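Beta-L-arabinobiosidase (Bacteroides thetaiotaomicron, PDB 5MQR) probably hydrolyses glycosidic bonds of plant pectin as a beta-L-arabinobiosidase, and may also have exo-alpha-sialidase activity. Local coordinates at residues C663-F668 with A1048-W1053; D1052-D1057 with I1068-N1073. All coordinates share one frame; numbering follows the deposited sequence.

Contacts 1 and 2 lie side by side, their centres about 9 Å apart, and share Asp1052 and Trp1053. Along the chain, residues 663-668 come first, leaving strand 660-662 and entering helix 666-680; some 380 residues later, mostly helix and loop, the loop 1048-1053 returns to meet them. That loop runs straight into strand 1053-1061, whose hairpin with strand 1064-1071 is contact 2. Both strands belong to a five-stranded antiparallel sheet with 660-662 at one margin. Trp1051 O, probably hydrogen-bonded to Trp1070 NE1, ties the two sites directly. Contact 1 thus packs the turn before helix 666-680 and its first residues against the loop that feeds strand 1053-1061, and contact 2 pairs that strand within the sheet.

Contact 1 (C663-F668 with A1048-W1053); sequences CPQRNF and ADKWDW
The indole of Trp1051 is wrapped on several sides: Cys663 and Pro664 cover one face, Lys1050 CG lies over the opposite one, and Gln665 and Phe668 stand at its edge. On the first of these faces, Cys663 CB and SG sit above the six-membered ring, SG 3.8 Å from its centroid in a sulfur-aromatic contact, while Pro664 CD makes a CH-pi contact with the five-membered ring. The thiol reaches that place because SG is tucked between the backbone N and the carbonyl carbon (chi1 73°). Pro664 is itself sandwiched: its CG lies over the face of Trp1053, 4.1 Å from the centroid of the six-membered ring. At the far rim, the CZ2 edge of Trp1051 meets the face of Phe668 in a T-shaped pair, planes at 82°. The indole N-H lies nearly in line with its acceptor, NE1 to Gln665 OE1 being 3.1 Å with the oxygen in the ring plane, although the amide stands almost perpendicular to the indole. A water bridges the same OE1 to Lys1050 NZ, and Glu980 and Asn667 OD1 take the amide NE2, so both ends of the Gln665 amide are engaged. Replacing Trp1051 with an alanine would probably open a gap beneath Cys663 and Pro664 and take from Gln665 OE1 its indole donor. Phe976, from helix 972-985, meets both Phe668 and Trp1051, extending this aromatic cluster, which packs the N-terminal end of helix 666-680, with Gln665 as N-cap residue, onto the loop leading into strand 1053-1061 of the five-stranded antiparallel sheet.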
ATOM      1  N   CYS A 663      11.850   4.201  -6.883  1.00 20.84           N
ATOM      2  CA  CYS A 663      11.796   3.139  -7.847  1.00 21.43           C
ATOM      3  C   CYS A 663      12.978   2.249  -7.531  1.00 21.50           C
ATOM      4  O   CYS A 663      13.777   2.614  -6.692  1.00 21.98           O
ATOM      5  CB  CYS A 663      11.846   3.724  -9.253  1.00 21.96           C
ATOM      6  SG  CYS A 663      13.460   4.349  -9.703  1.00 22.19           S
ATOM      7  N   PRO A 664      13.080   1.065  -8.163  1.00 22.19           N
ATOM      8  CA  PRO A 664      14.173   0.109  -7.882  1.00 22.17           C
ATOM      9  C   PRO A 664      15.503   0.434  -8.559  1.00 22.23           C
ATOM     10  O   PRO A 664      16.472  -0.279  -8.342  1.00 22.28           O
ATOM     11  CB  PRO A 664      13.656  -1.217  -8.460  1.00 22.66           C
ATOM     12  CG  PRO A 664      12.356  -0.924  -9.131  1.00 22.89           C
ATOM     13  CD  PRO A 664      12.166   0.555  -9.192  1.00 22.45           C
ATOM     14  N   GLN A 665      15.543   1.477  -9.375  1.00 22.18           N
ATOM     15  CA  GLN A 665      16.746   1.848 -10.096  1.00 22.79           C
ATOM     16  C   GLN A 665      17.347   3.059  -9.388  1.00 23.11           C
ATOM     17  O   GLN A 665      16.743   4.144  -9.352  1.00 22.21           O
ATOM     18  CB  GLN A 665      16.431   2.124 -11.563  1.00 22.57           C
ATOM     19  CG  GLN A 665      17.649   2.059 -12.479  1.00 23.08           C
ATOM     20  CD  GLN A 665      17.307   2.151 -13.965  1.00 23.01           C
ATOM     21  OE1 GLN A 665      16.289   1.616 -14.426  1.00 23.53           O
ATOM     22  NE2 GLN A 665      18.148   2.830 -14.713  1.00 22.64           N
ATOM     23  N   ARG A 666      18.532   2.846  -8.821  1.00 24.03           N
ATOM     24  CA  ARG A 666      19.192   3.818  -7.963  1.00 24.79           C
ATOM     25  C   ARG A 666      19.431   5.169  -8.632  1.00 23.04           C
ATOM     26  O   ARG A 666      19.208   6.202  -8.022  1.00 21.78           O
ATOM     27  CB  ARG A 666      20.516   3.227  -7.434  1.00 28.29           C
ATOM     28  CG  ARG A 666      21.296   4.092  -6.439  1.00 32.03           C
ATOM     29  CD  ARG A 666      20.414   4.477  -5.236  1.00 35.82           C
ATOM     30  NE  ARG A 666      21.179   5.090  -4.129  1.00 39.79           N
ATOM     31  CZ  ARG A 666      20.870   5.024  -2.820  1.00 40.19           C
ATOM     32  NH1 ARG A 666      19.800   4.351  -2.382  1.00 40.45           N
ATOM     33  NH2 ARG A 666      21.670   5.618  -1.927  1.00 40.48           N
ATOM     34  N   ASN A 667      19.871   5.174  -9.884  1.00 21.87           N
ATOM     35  CA  ASN A 667      20.240   6.447 -10.508  1.00 21.47           C
ATOM     36  C   ASN A 667      19.036   7.393 -10.709  1.00 20.86           C
ATOM     37  O   ASN A 667      19.146   8.569 -10.414  1.00 21.07           O
ATOM     38  CB  ASN A 667      21.130   6.282 -11.766  1.00 21.15           C
ATOM     39  CG  ASN A 667      20.492   5.452 -12.885  1.00 21.34           C
ATOM     40  OD1 ASN A 667      19.360   4.993 -12.806  1.00 20.75           O
ATOM     41  ND2 ASN A 667      21.265   5.243 -13.936  1.00 22.24           N
ATOM     42  N   PHE A 668      17.894   6.875 -11.159  1.00 20.37           N
ATOM     43  CA  PHE A 668      16.671   7.669 -11.298  1.00 20.31           C
ATOM     44  C   PHE A 668      16.199   8.277  -9.976  1.00 20.16           C
ATOM     45  O   PHE A 668      15.811   9.459  -9.910  1.00 20.12           O
ATOM     46  CB  PHE A 668      15.523   6.805 -11.844  1.00 20.42           C
ATOM     47  CG  PHE A 668      15.451   6.725 -13.342  1.00 20.48           C
ATOM     48  CD1 PHE A 668      16.164   5.755 -14.042  1.00 20.80           C
ATOM     49  CD2 PHE A 668      14.636   7.581 -14.044  1.00 20.49           C
ATOM     50  CE1 PHE A 668      16.079   5.666 -15.429  1.00 21.08           C
ATOM     51  CE2 PHE A 668      14.531   7.494 -15.434  1.00 21.06           C
ATOM     52  CZ  PHE A 668      15.245   6.528 -16.124  1.00 21.17           C
ATOM     53  N   ALA A1048       6.466  -2.051 -19.960  1.00 37.22           N
ATOM     54  CA  ALA A1048       6.071  -3.216 -19.194  1.00 39.49           C
ATOM     55  C   ALA A1048       7.341  -3.976 -18.813  1.00 39.83           C
ATOM     56  O   ALA A1048       8.246  -4.153 -19.649  1.00 41.42           O
ATOM     57  CB  ALA A1048       5.122  -4.115 -20.006  1.00 39.99           C
ATOM     58  N   ASP A1049       7.413  -4.370 -17.544  1.00 39.18           N
ATOM     59  CA  ASP A1049       8.531  -5.171 -16.994  1.00 39.68           C
ATOM     60  C   ASP A1049       9.843  -4.425 -16.808  1.00 36.37           C
ATOM     61  O   ASP A1049      10.892  -5.057 -16.620  1.00 38.55           O
ATOM     62  CB  ASP A1049       8.762  -6.480 -17.787  1.00 43.06           C
ATOM     63  CG  ASP A1049       7.537  -7.347 -17.815  1.00 46.94           C
ATOM     64  OD1 ASP A1049       7.200  -7.897 -16.731  1.00 52.14           O
ATOM     65  OD2 ASP A1049       6.895  -7.447 -18.891  1.00 50.14           O
ATOM     66  N   LYS A1050       9.807  -3.096 -16.848  1.00 32.47           N
ATOM     67  CA  LYS A1050      10.996  -2.325 -16.537  1.00 29.95           C
ATOM     68  C   LYS A1050      11.231  -2.361 -15.023  1.00 27.98           C
ATOM     69  O   LYS A1050      12.299  -2.762 -14.585  1.00 26.89           O
ATOM     70  CB  LYS A1050      10.842  -0.884 -17.030  1.00 29.86           C
ATOM     71  CG  LYS A1050      11.987   0.060 -16.702  1.00 29.08           C
ATOM     72  CD  LYS A1050      13.355  -0.443 -17.140  1.00 29.21           C
ATOM     73  CE  LYS A1050      13.508  -0.503 -18.654  1.00 30.60           C
ATOM     74  NZ  LYS A1050      14.906  -0.908 -19.018  1.00 31.39           N
ATOM     75  N   TRP A1051      10.215  -1.943 -14.258  1.00 25.86           N
ATOM     76  CA  TRP A1051      10.254  -1.839 -12.805  1.00 24.65           C
ATOM     77  C   TRP A1051       9.103  -2.616 -12.112  1.00 24.28           C
ATOM     78  O   TRP A1051       7.925  -2.404 -12.417  1.00 24.58           O
ATOM     79  CB  TRP A1051      10.165  -0.360 -12.382  1.00 23.62           C
ATOM     80  CG  TRP A1051      11.345   0.475 -12.755  1.00 24.05           C
ATOM     81  CD1 TRP A1051      12.614   0.041 -13.086  1.00 24.01           C
ATOM     82  CD2 TRP A1051      11.398   1.904 -12.785  1.00 23.55           C
ATOM     83  NE1 TRP A1051      13.414   1.111 -13.369  1.00 23.66           N
ATOM     84  CE2 TRP A1051      12.699   2.265 -13.187  1.00 23.53           C
ATOM     85  CE3 TRP A1051      10.462   2.916 -12.533  1.00 23.41           C
ATOM     86  CZ2 TRP A1051      13.093   3.597 -13.331  1.00 23.33           C
ATOM     87  CZ3 TRP A1051      10.848   4.235 -12.692  1.00 23.25           C
ATOM     88  CH2 TRP A1051      12.162   4.562 -13.073  1.00 23.26           C
ATOM     89  N   ASP A1052       9.440  -3.458 -11.138  1.00 24.09           N
ATOM     90  CA  ASP A1052       8.427  -4.190 -10.384  1.00 24.32           C
ATOM     91  C   ASP A1052       7.556  -3.277  -9.540  1.00 23.50           C
ATOM     92  O   ASP A1052       6.431  -3.639  -9.216  1.00 23.69           O
ATOM     93  CB  ASP A1052       9.061  -5.220  -9.458  1.00 25.04           C
ATOM     94  CG  ASP A1052       9.659  -6.382 -10.200  1.00 25.95           C
ATOM     95  OD1 ASP A1052       9.414  -6.557 -11.422  1.00 26.14           O
ATOM     96  OD2 ASP A1052      10.374  -7.143  -9.529  1.00 27.24           O
ATOM     97  N   TRP A1053       8.065  -2.099  -9.193  1.00 22.60           N
ATOM     98  CA  TRP A1053       7.290  -1.157  -8.403  1.00 22.01           C
ATOM     99  C   TRP A1053       7.833   0.220  -8.560  1.00 21.41           C
ATOM    100  O   TRP A1053       8.999   0.382  -8.897  1.00 21.44           O
ATOM    101  CB  TRP A1053       7.337  -1.539  -6.912  1.00 21.69           C
ATOM    102  CG  TRP A1053       8.704  -1.883  -6.403  1.00 21.90           C
ATOM    103  CD1 TRP A1053       9.285  -3.140  -6.350  1.00 22.60           C
ATOM    104  CD2 TRP A1053       9.678  -0.975  -5.900  1.00 22.03           C
ATOM    105  NE1 TRP A1053      10.565  -3.048  -5.840  1.00 22.54           N
ATOM    106  CE2 TRP A1053      10.826  -1.734  -5.551  1.00 22.37           C
ATOM    107  CE3 TRP A1053       9.706   0.416  -5.720  1.00 22.17           C
ATOM    108  CZ2 TRP A1053      11.981  -1.143  -5.012  1.00 22.81           C
ATOM    109  CZ3 TRP A1053      10.855   1.004  -5.175  1.00 22.65           C
ATOM    110  CH2 TRP A1053      11.981   0.223  -4.835  1.00 22.62           C
TER
HETATM  111  O   HOH W   1      16.857   0.264 -16.786  1.00 29.52           O

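Contact 2 (D1052-D1057 with I1068-N1073); sequences DWFCLD and ILWDKN
Asp1052 O is gripped from two directions: Lys1072 N donates to it at 2.9 Å, almost straight (172°), and a water lies 2.8 Å from it, placed to donate. That water also lies 2.7 Å from Asp1071 OD1 and accepts from Asn1073 N, so it bridges the residue preceding strand 1053-1061 to the turn after strand 1064-1071. Asp1071 OD2, the other oxygen of this carboxylate, takes Tyr1077 N. The Asp1052 carboxylate and the Lys1072 ammonium, 4.6 Å apart from OD1 to NZ, are oppositely charged but too distant for a salt bridge. Farther in, the strands run antiparallel. Phe1054 and Trp1070 form one hydrogen-bonded pair, Leu1056 and Ile1068 the next, each exchanging two backbone bonds, the shortest being Ile1068 N to Leu1056 O at 2.7 Å. Cys1055 and Leu1069, a non-hydrogen-bonded pair, touch through their CB atoms on the opposite face of the sheet from Phe1054 and Trp1070. On that other face, Trp1070 CB lies over the Phe1054 ring, 3.6 Å from its centroid, a CH-pi contact, whereas the rings themselves are slid apart and hardly overlap. A chi1 of 58° swings the Phe1054 ring toward the neighbouring strand. Trp1070 NE1 is spent on Trp1051 O, in the loop ahead of strand 1053-1061. Strands 660-662 and 1082-1087 flank the hairpin on either side. The pairs from Phe1054 to Ile1068 thus carry apolar side chains and are held by backbone bonds, while water and charged groups collect where Asp1052 meets Lys1072; buried Asp1057, at the other end, is satisfied by Thr1067 and backbone N-H groups.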
ATOM      1  N   ASP A1052       9.440  -3.458 -11.138  1.00 24.09           N
ATOM      2  CA  ASP A1052       8.427  -4.190 -10.384  1.00 24.32           C
ATOM      3  C   ASP A1052       7.556  -3.277  -9.540  1.00 23.50           C
ATOM      4  O   ASP A1052       6.431  -3.639  -9.216  1.00 23.69           O
ATOM      5  CB  ASP A1052       9.061  -5.220  -9.458  1.00 25.04           C
ATOM      6  CG  ASP A1052       9.659  -6.382 -10.200  1.00 25.95           C
ATOM      7  OD1 ASP A1052       9.414  -6.557 -11.422  1.00 26.14           O
ATOM      8  OD2 ASP A1052      10.374  -7.143  -9.529  1.00 27.24           O
ATOM      9  N   TRP A1053       8.065  -2.099  -9.193  1.00 22.60           N
ATOM     10  CA  TRP A1053       7.290  -1.157  -8.403  1.00 22.01           C
ATOM     11  C   TRP A1053       7.833   0.220  -8.560  1.00 21.41           C
ATOM     12  O   TRP A1053       8.999   0.382  -8.897  1.00 21.44           O
ATOM     13  CB  TRP A1053       7.337  -1.539  -6.912  1.00 21.69           C
ATOM     14  CG  TRP A1053       8.704  -1.883  -6.403  1.00 21.90           C
ATOM     15  CD1 TRP A1053       9.285  -3.140  -6.350  1.00 22.60           C
ATOM     16  CD2 TRP A1053       9.678  -0.975  -5.900  1.00 22.03           C
ATOM     17  NE1 TRP A1053      10.565  -3.048  -5.840  1.00 22.54           N
ATOM     18  CE2 TRP A1053      10.826  -1.734  -5.551  1.00 22.37           C
ATOM     19  CE3 TRP A1053       9.706   0.416  -5.720  1.00 22.17           C
ATOM     20  CZ2 TRP A1053      11.981  -1.143  -5.012  1.00 22.81           C
ATOM     21  CZ3 TRP A1053      10.855   1.004  -5.175  1.00 22.65           C
ATOM     22  CH2 TRP A1053      11.981   0.223  -4.835  1.00 22.62           C
ATOM     23  N   PHE A1054       6.988   1.209  -8.303  1.00 20.75           N
ATOM     24  CA  PHE A1054       7.457   2.586  -8.106  1.00 20.76           C
ATOM     25  C   PHE A1054       6.345   3.379  -7.481  1.00 20.79           C
ATOM     26  O   PHE A1054       5.195   2.927  -7.450  1.00 20.70           O
ATOM     27  CB  PHE A1054       7.921   3.266  -9.414  1.00 21.00           C
ATOM     28  CG  PHE A1054       6.872   3.325 -10.491  1.00 21.42           C
ATOM     29  CD1 PHE A1054       5.912   4.315 -10.492  1.00 21.82           C
ATOM     30  CD2 PHE A1054       6.865   2.396 -11.521  1.00 22.03           C
ATOM     31  CE1 PHE A1054       4.941   4.373 -11.492  1.00 22.28           C
ATOM     32  CE2 PHE A1054       5.898   2.438 -12.522  1.00 22.52           C
ATOM     33  CZ  PHE A1054       4.935   3.436 -12.509  1.00 22.70           C
ATOM     34  N   CYS A1055       6.662   4.581  -7.027  1.00 20.72           N
ATOM     35  CA  CYS A1055       5.634   5.411  -6.429  1.00 20.82           C
ATOM     36  C   CYS A1055       6.003   6.873  -6.454  1.00 20.17           C
ATOM     37  O   CYS A1055       7.119   7.238  -6.134  1.00 19.63           O
ATOM     38  CB  CYS A1055       5.397   4.958  -4.981  1.00 21.00           C
ATOM     39  SG  CYS A1055       4.283   6.023  -4.053  1.00 21.79           S
ATOM     40  N   LEU A1056       5.052   7.697  -6.855  1.00 20.37           N
ATOM     41  CA  LEU A1056       5.141   9.138  -6.666  1.00 20.39           C
ATOM     42  C   LEU A1056       4.069   9.522  -5.678  1.00 19.94           C
ATOM     43  O   LEU A1056       2.909   9.254  -5.878  1.00 19.81           O
ATOM     44  CB  LEU A1056       4.937   9.894  -7.965  1.00 20.67           C
ATOM     45  CG  LEU A1056       5.042  11.420  -7.858  1.00 20.78           C
ATOM     46  CD1 LEU A1056       6.487  11.869  -7.646  1.00 20.83           C
ATOM     47  CD2 LEU A1056       4.459  12.060  -9.109  1.00 21.29           C
ATOM     48  N   ASP A1057       4.482  10.177  -4.612  1.00 20.98           N
ATOM     49  CA  ASP A1057       3.621  10.451  -3.474  1.00 21.38           C
ATOM     50  C   ASP A1057       3.796  11.893  -3.058  1.00 21.42           C
ATOM     51  O   ASP A1057       4.727  12.583  -3.493  1.00 21.37           O
ATOM     52  CB  ASP A1057       4.033   9.541  -2.331  1.00 21.73           C
ATOM     53  CG  ASP A1057       2.889   9.154  -1.422  1.00 22.38           C
ATOM     54  OD1 ASP A1057       1.812   9.788  -1.408  1.00 22.71           O
ATOM     55  OD2 ASP A1057       3.089   8.181  -0.680  1.00 23.25           O
ATOM     56  N   ILE A1068       0.639   8.096  -6.822  1.00 21.93           N
ATOM     57  CA  ILE A1068       0.543   7.206  -7.970  1.00 21.94           C
ATOM     58  C   ILE A1068       1.551   6.112  -7.719  1.00 21.34           C
ATOM     59  O   ILE A1068       2.717   6.384  -7.493  1.00 20.39           O
ATOM     60  CB  ILE A1068       0.915   7.922  -9.295  1.00 22.24           C
ATOM     61  CG1 ILE A1068      -0.048   9.079  -9.573  1.00 22.54           C
ATOM     62  CG2 ILE A1068       0.959   6.924 -10.451  1.00 22.46           C
ATOM     63  CD1 ILE A1068       0.493  10.102 -10.542  1.00 23.06           C
ATOM     64  N   LEU A1069       1.089   4.879  -7.790  1.00 21.59           N
ATOM     65  CA  LEU A1069       1.949   3.772  -7.572  1.00 22.23           C
ATOM     66  C   LEU A1069       1.661   2.579  -8.451  1.00 21.89           C
ATOM     67  O   LEU A1069       0.556   2.396  -8.978  1.00 22.28           O
ATOM     68  CB  LEU A1069       1.933   3.373  -6.097  1.00 22.91           C
ATOM     69  CG  LEU A1069       0.680   2.805  -5.428  1.00 23.62           C
ATOM     70  CD1 LEU A1069       0.481   1.315  -5.732  1.00 23.46           C
ATOM     71  CD2 LEU A1069       0.786   3.036  -3.916  1.00 23.35           C
ATOM     72  N   TRP A1070       2.702   1.780  -8.571  1.00 21.18           N
ATOM     73  CA  TRP A1070       2.719   0.597  -9.382  1.00 21.62           C
ATOM     74  C   TRP A1070       3.343  -0.488  -8.527  1.00 21.54           C
ATOM     75  O   TRP A1070       4.370  -0.270  -7.904  1.00 20.30           O
ATOM     76  CB  TRP A1070       3.570   0.823 -10.633  1.00 21.58           C
ATOM     77  CG  TRP A1070       3.902  -0.439 -11.354  1.00 21.84           C
ATOM     78  CD1 TRP A1070       5.121  -1.021 -11.434  1.00 22.01           C
ATOM     79  CD2 TRP A1070       2.990  -1.311 -12.053  1.00 21.91           C
ATOM     80  NE1 TRP A1070       5.039  -2.194 -12.159  1.00 22.21           N
ATOM     81  CE2 TRP A1070       3.747  -2.392 -12.556  1.00 22.01           C
ATOM     82  CE3 TRP A1070       1.615  -1.270 -12.319  1.00 22.23           C
ATOM     83  CZ2 TRP A1070       3.179  -3.437 -13.319  1.00 22.38           C
ATOM     84  CZ3 TRP A1070       1.037  -2.319 -13.090  1.00 22.86           C
ATOM     85  CH2 TRP A1070       1.826  -3.380 -13.577  1.00 22.67           C
ATOM     86  N   ASP A1071       2.713  -1.657  -8.507  1.00 22.90           N
ATOM     87  CA  ASP A1071       3.170  -2.772  -7.661  1.00 23.12           C
ATOM     88  C   ASP A1071       2.762  -4.036  -8.362  1.00 24.26           C
ATOM     89  O   ASP A1071       1.639  -4.512  -8.237  1.00 23.63           O
ATOM     90  CB  ASP A1071       2.563  -2.664  -6.259  1.00 22.16           C
ATOM     91  CG  ASP A1071       3.312  -3.493  -5.204  1.00 21.94           C
ATOM     92  OD1 ASP A1071       4.155  -4.372  -5.559  1.00 21.45           O
ATOM     93  OD2 ASP A1071       3.039  -3.265  -3.987  1.00 20.99           O
ATOM     94  N   LYS A1072       3.685  -4.558  -9.146  1.00 26.37           N
ATOM     95  CA  LYS A1072       3.399  -5.698  -9.998  1.00 28.35           C
ATOM     96  C   LYS A1072       2.962  -6.923  -9.214  1.00 27.45           C
ATOM     97  O   LYS A1072       2.017  -7.588  -9.603  1.00 27.72           O
ATOM     98  CB  LYS A1072       4.631  -6.056 -10.804  1.00 30.37           C
ATOM     99  CG  LYS A1072       4.394  -7.132 -11.853  1.00 33.25           C
ATOM    100  CD  LYS A1072       5.722  -7.727 -12.301  1.00 34.90           C
ATOM    101  CE  LYS A1072       5.502  -9.015 -13.081  1.00 37.24           C
ATOM    102  NZ  LYS A1072       6.635  -9.944 -12.807  1.00 39.33           N
ATOM    103  N   ASN A1073       3.684  -7.213  -8.141  1.00 26.51           N
ATOM    104  CA  ASN A1073       3.469  -8.416  -7.346  1.00 26.95           C
ATOM    105  C   ASN A1073       2.712  -8.176  -6.040  1.00 26.25           C
ATOM    106  O   ASN A1073       2.383  -9.137  -5.347  1.00 25.72           O
ATOM    107  CB  ASN A1073       4.833  -9.073  -7.040  1.00 27.37           C
ATOM    108  CG  ASN A1073       5.579  -9.481  -8.295  1.00 27.83           C
ATOM    109  OD1 ASN A1073       6.769  -9.234  -8.430  1.00 29.64           O
ATOM    110  ND2 ASN A1073       4.872 -10.062  -9.229  1.00 28.01           N
TER
HETATM  111  O   HOH W   2       5.990  -5.497  -7.180  1.00 27.99           O